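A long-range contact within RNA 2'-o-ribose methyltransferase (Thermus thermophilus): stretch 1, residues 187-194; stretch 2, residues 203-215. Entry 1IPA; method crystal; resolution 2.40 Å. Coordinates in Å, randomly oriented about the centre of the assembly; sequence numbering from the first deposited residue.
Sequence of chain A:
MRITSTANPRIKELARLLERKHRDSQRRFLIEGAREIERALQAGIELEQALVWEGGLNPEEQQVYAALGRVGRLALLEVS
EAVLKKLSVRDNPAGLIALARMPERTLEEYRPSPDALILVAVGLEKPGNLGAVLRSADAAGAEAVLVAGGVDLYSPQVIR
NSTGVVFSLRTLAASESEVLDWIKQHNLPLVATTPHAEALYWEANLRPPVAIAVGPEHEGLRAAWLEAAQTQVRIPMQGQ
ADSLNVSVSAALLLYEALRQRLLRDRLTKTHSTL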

# COMPACT_ATOMS: atom_id res chain seq x y z
N ASN A 187 17.50 -1.61 -18.54
CA ASN A 187 17.58 -2.95 -19.11
C ASN A 187 17.04 -3.96 -18.10
O ASN A 187 17.68 -4.97 -17.80
CB ASN A 187 19.02 -3.30 -19.50
CG ASN A 187 19.45 -2.66 -20.81
OD1 ASN A 187 18.70 -2.67 -21.79
ND2 ASN A 187 20.66 -2.12 -20.85
N LEU A 188 15.86 -3.67 -17.57
CA LEU A 188 15.23 -4.53 -16.58
C LEU A 188 14.28 -5.53 -17.24
O LEU A 188 13.28 -5.15 -17.83
CB LEU A 188 14.45 -3.66 -15.58
CG LEU A 188 13.81 -4.30 -14.35
CD1 LEU A 188 14.89 -4.79 -13.39
CD2 LEU A 188 12.92 -3.28 -13.65
N PRO A 189 14.60 -6.83 -17.16
CA PRO A 189 13.70 -7.81 -17.78
C PRO A 189 12.28 -7.67 -17.24
O PRO A 189 12.07 -7.44 -16.05
CB PRO A 189 14.36 -9.16 -17.44
CG PRO A 189 15.20 -8.85 -16.23
CD PRO A 189 15.76 -7.48 -16.53
N LEU A 190 11.31 -7.81 -18.12
CA LEU A 190 9.91 -7.66 -17.75
C LEU A 190 9.09 -8.90 -18.09
O LEU A 190 9.17 -9.43 -19.19
CB LEU A 190 9.33 -6.44 -18.46
CG LEU A 190 7.81 -6.22 -18.41
CD1 LEU A 190 7.34 -5.91 -16.99
CD2 LEU A 190 7.46 -5.06 -19.35
N VAL A 191 8.31 -9.36 -17.12
CA VAL A 191 7.42 -10.52 -17.27
C VAL A 191 5.99 -9.98 -17.14
O VAL A 191 5.62 -9.42 -16.11
CB VAL A 191 7.66 -11.57 -16.15
CG1 VAL A 191 6.63 -12.70 -16.24
CG2 VAL A 191 9.08 -12.12 -16.25
N ALA A 192 5.20 -10.11 -18.20
CA ALA A 192 3.84 -9.61 -18.17
C ALA A 192 2.84 -10.73 -17.92
O ALA A 192 2.96 -11.82 -18.48
CB ALA A 192 3.50 -8.89 -19.47
N THR A 193 1.86 -10.46 -17.06
CA THR A 193 0.83 -11.43 -16.72
C THR A 193 -0.41 -11.21 -17.60
O THR A 193 -0.90 -10.09 -17.73
CB THR A 193 0.42 -11.30 -15.23
OG1 THR A 193 1.58 -11.39 -14.40
CG2 THR A 193 -0.56 -12.40 -14.83
N THR A 194 -0.88 -12.28 -18.23
CA THR A 194 -2.07 -12.23 -19.08
C THR A 194 -2.76 -13.58 -19.06
O THR A 194 -2.10 -14.62 -18.99
CB THR A 194 -1.72 -11.91 -20.56
OG1 THR A 194 -0.66 -12.77 -21.00
CG2 THR A 194 -1.27 -10.48 -20.70
N GLU A 203 6.82 -21.32 -14.95
CA GLU A 203 7.85 -21.59 -15.94
C GLU A 203 8.75 -20.41 -16.27
O GLU A 203 9.82 -20.59 -16.88
CB GLU A 203 7.21 -22.11 -17.23
CG GLU A 203 6.29 -23.28 -16.98
CD GLU A 203 5.70 -23.84 -18.24
OE1 GLU A 203 6.49 -24.38 -19.06
OE2 GLU A 203 4.47 -23.73 -18.43
N ALA A 204 8.33 -19.22 -15.88
CA ALA A 204 9.15 -18.04 -16.13
C ALA A 204 10.34 -18.07 -15.20
O ALA A 204 10.30 -18.72 -14.16
CB ALA A 204 8.34 -16.79 -15.89
N ASN A 205 11.41 -17.38 -15.58
CA ASN A 205 12.64 -17.29 -14.81
C ASN A 205 12.60 -15.98 -14.04
O ASN A 205 12.87 -14.92 -14.60
CB ASN A 205 13.85 -17.31 -15.75
CG ASN A 205 15.16 -17.01 -15.04
OD1 ASN A 205 16.21 -16.93 -15.67
ND2 ASN A 205 15.11 -16.86 -13.72
N LEU A 206 12.29 -16.05 -12.75
CA LEU A 206 12.20 -14.85 -11.93
C LEU A 206 13.49 -14.51 -11.18
O LEU A 206 13.45 -14.10 -10.02
CB LEU A 206 11.02 -14.98 -10.97
CG LEU A 206 9.71 -15.37 -11.69
CD1 LEU A 206 8.57 -15.47 -10.70
CD2 LEU A 206 9.38 -14.35 -12.77
N ARG A 207 14.62 -14.66 -11.86
CA ARG A 207 15.93 -14.36 -11.28
C ARG A 207 15.96 -12.92 -10.76
O ARG A 207 15.61 -11.99 -11.47
CB ARG A 207 17.03 -14.56 -12.33
CG ARG A 207 18.26 -13.69 -12.12
CD ARG A 207 19.50 -14.24 -12.81
NE ARG A 207 20.00 -15.46 -12.16
CZ ARG A 207 20.39 -15.52 -10.89
NH1 ARG A 207 20.36 -14.43 -10.13
NH2 ARG A 207 20.82 -16.67 -10.38
N PRO A 208 16.43 -12.74 -9.51
CA PRO A 208 16.56 -11.49 -8.75
C PRO A 208 16.35 -10.15 -9.44
O PRO A 208 15.57 -9.34 -8.95
CB PRO A 208 17.93 -11.63 -8.12
CG PRO A 208 17.88 -13.05 -7.69
CD PRO A 208 17.27 -13.78 -8.89
N PRO A 209 17.04 -9.87 -10.56
CA PRO A 209 16.77 -8.56 -11.17
C PRO A 209 15.61 -8.71 -12.14
O PRO A 209 15.83 -9.17 -13.26
CB PRO A 209 18.08 -8.23 -11.90
CG PRO A 209 19.09 -9.17 -11.29
CD PRO A 209 18.31 -10.42 -11.06
N VAL A 210 14.40 -8.34 -11.74
CA VAL A 210 13.25 -8.51 -12.63
C VAL A 210 12.00 -7.72 -12.24
O VAL A 210 11.77 -7.44 -11.07
CB VAL A 210 12.88 -10.01 -12.70
CG1 VAL A 210 12.37 -10.47 -11.34
CG2 VAL A 210 11.85 -10.26 -13.80
N ALA A 211 11.19 -7.36 -13.24
CA ALA A 211 9.95 -6.61 -13.02
C ALA A 211 8.75 -7.44 -13.50
O ALA A 211 8.78 -8.02 -14.58
CB ALA A 211 9.99 -5.30 -13.77
N ILE A 212 7.70 -7.48 -12.69
CA ILE A 212 6.50 -8.23 -13.02
C ILE A 212 5.29 -7.32 -13.06
O ILE A 212 4.93 -6.69 -12.06
CB ILE A 212 6.24 -9.34 -12.00
CG1 ILE A 212 7.50 -10.20 -11.84
CG2 ILE A 212 5.04 -10.17 -12.44
CD1 ILE A 212 7.38 -11.27 -10.76
N ALA A 213 4.65 -7.26 -14.22
CA ALA A 213 3.48 -6.42 -14.40
C ALA A 213 2.18 -7.19 -14.27
O ALA A 213 2.09 -8.35 -14.66
CB ALA A 213 3.54 -5.74 -15.75
N VAL A 214 1.17 -6.53 -13.71
CA VAL A 214 -0.16 -7.11 -13.55
C VAL A 214 -1.17 -5.99 -13.86
O VAL A 214 -0.96 -4.84 -13.47
CB VAL A 214 -0.39 -7.64 -12.12
CG1 VAL A 214 -1.81 -8.13 -11.97
CG2 VAL A 214 0.57 -8.77 -11.83
N GLY A 215 -2.24 -6.32 -14.57
CA GLY A 215 -3.22 -5.31 -14.90
C GLY A 215 -4.42 -5.39 -13.98
O GLY A 215 -4.36 -6.09 -12.96
O HOH W 1 -2.61 -9.24 -15.63

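Where the two parallel strands begin to run out, Ala213 O accepts two hydrogen bonds from a single residue: Thr193 N approaches it at 3.2 Å and Thr193 OG1 at 3.1 Å. The m rotamer of Thr193, with its CA-to-CB bond directed toward the other stretch, brings the hydroxyl to the same carbonyl that the backbone amide already uses. Threonine suits this place because its short β-hydroxyl can add to a main-chain bond without leaving the strand.

The rest of the ladder is regular. Strands 190-193 and 210-214 run in the same direction, 19° apart, and the bonds alternate as parallel pairing requires, with one residue of the first strand reaching to two of the second. Ala211 N donates to Pro189 O (2.9 Å), Val191 N donates to Ala211 O (2.9 Å), and Ala213 N donates to Val191 O (3.0 Å). Between these bonds lie CA-H...O contacts, Leu190 CA to Ala211 O and Ile212 CA to Val191 O, both 3.4 Å. Pro189, which has no amide hydrogen to give, can still join the ladder because its hydrogen bond to this stretch uses its carbonyl; its ring also packs across, with Pro189 CG 4.4 Å from Val210 CG2. Beyond the last direct bond, a water continues the link, donating to Thr193 O (2.8 Å) and accepting from Gly215 N (3.1 Å).

The side chains divide between the two faces of the sheet. On one, Leu190 lies with Ala211 and Ala213. Its CA-to-CB bond points to that face, but the end of the side chain comes nearer the neighbouring strand, so that Leu190 CD1 rests 4.2 Å from Ala211 CB and 4.0 Å from Ala213 CB. The two alanines present single methyls over which the leucine can lie. Leu188, before the strand, also reaches across with its end, placing Leu188 CD2 3.6 Å from Ala211 CB. Ala192 shares this face but makes little side-chain contact with the other stretch.

Val191 occupies the other face, as does Ile212, its partner in the register. Val191 has more area covered by the opposing stretch than any other residue here, and its branched side chain serves several neighbours: Val191 CG1 lies 4.4 Å from Ala204 CB, while Val191 CG2 lies 4.1 Å from both Leu206 CD2 and Val210 CG2. The loop before the second strand thus adds apolar cover to the sheet. A β-branched residue fits well here, being compatible with extended backbone and offering two methyls close to the main chain. Altogether the contact buries 569 Å², counting both sides.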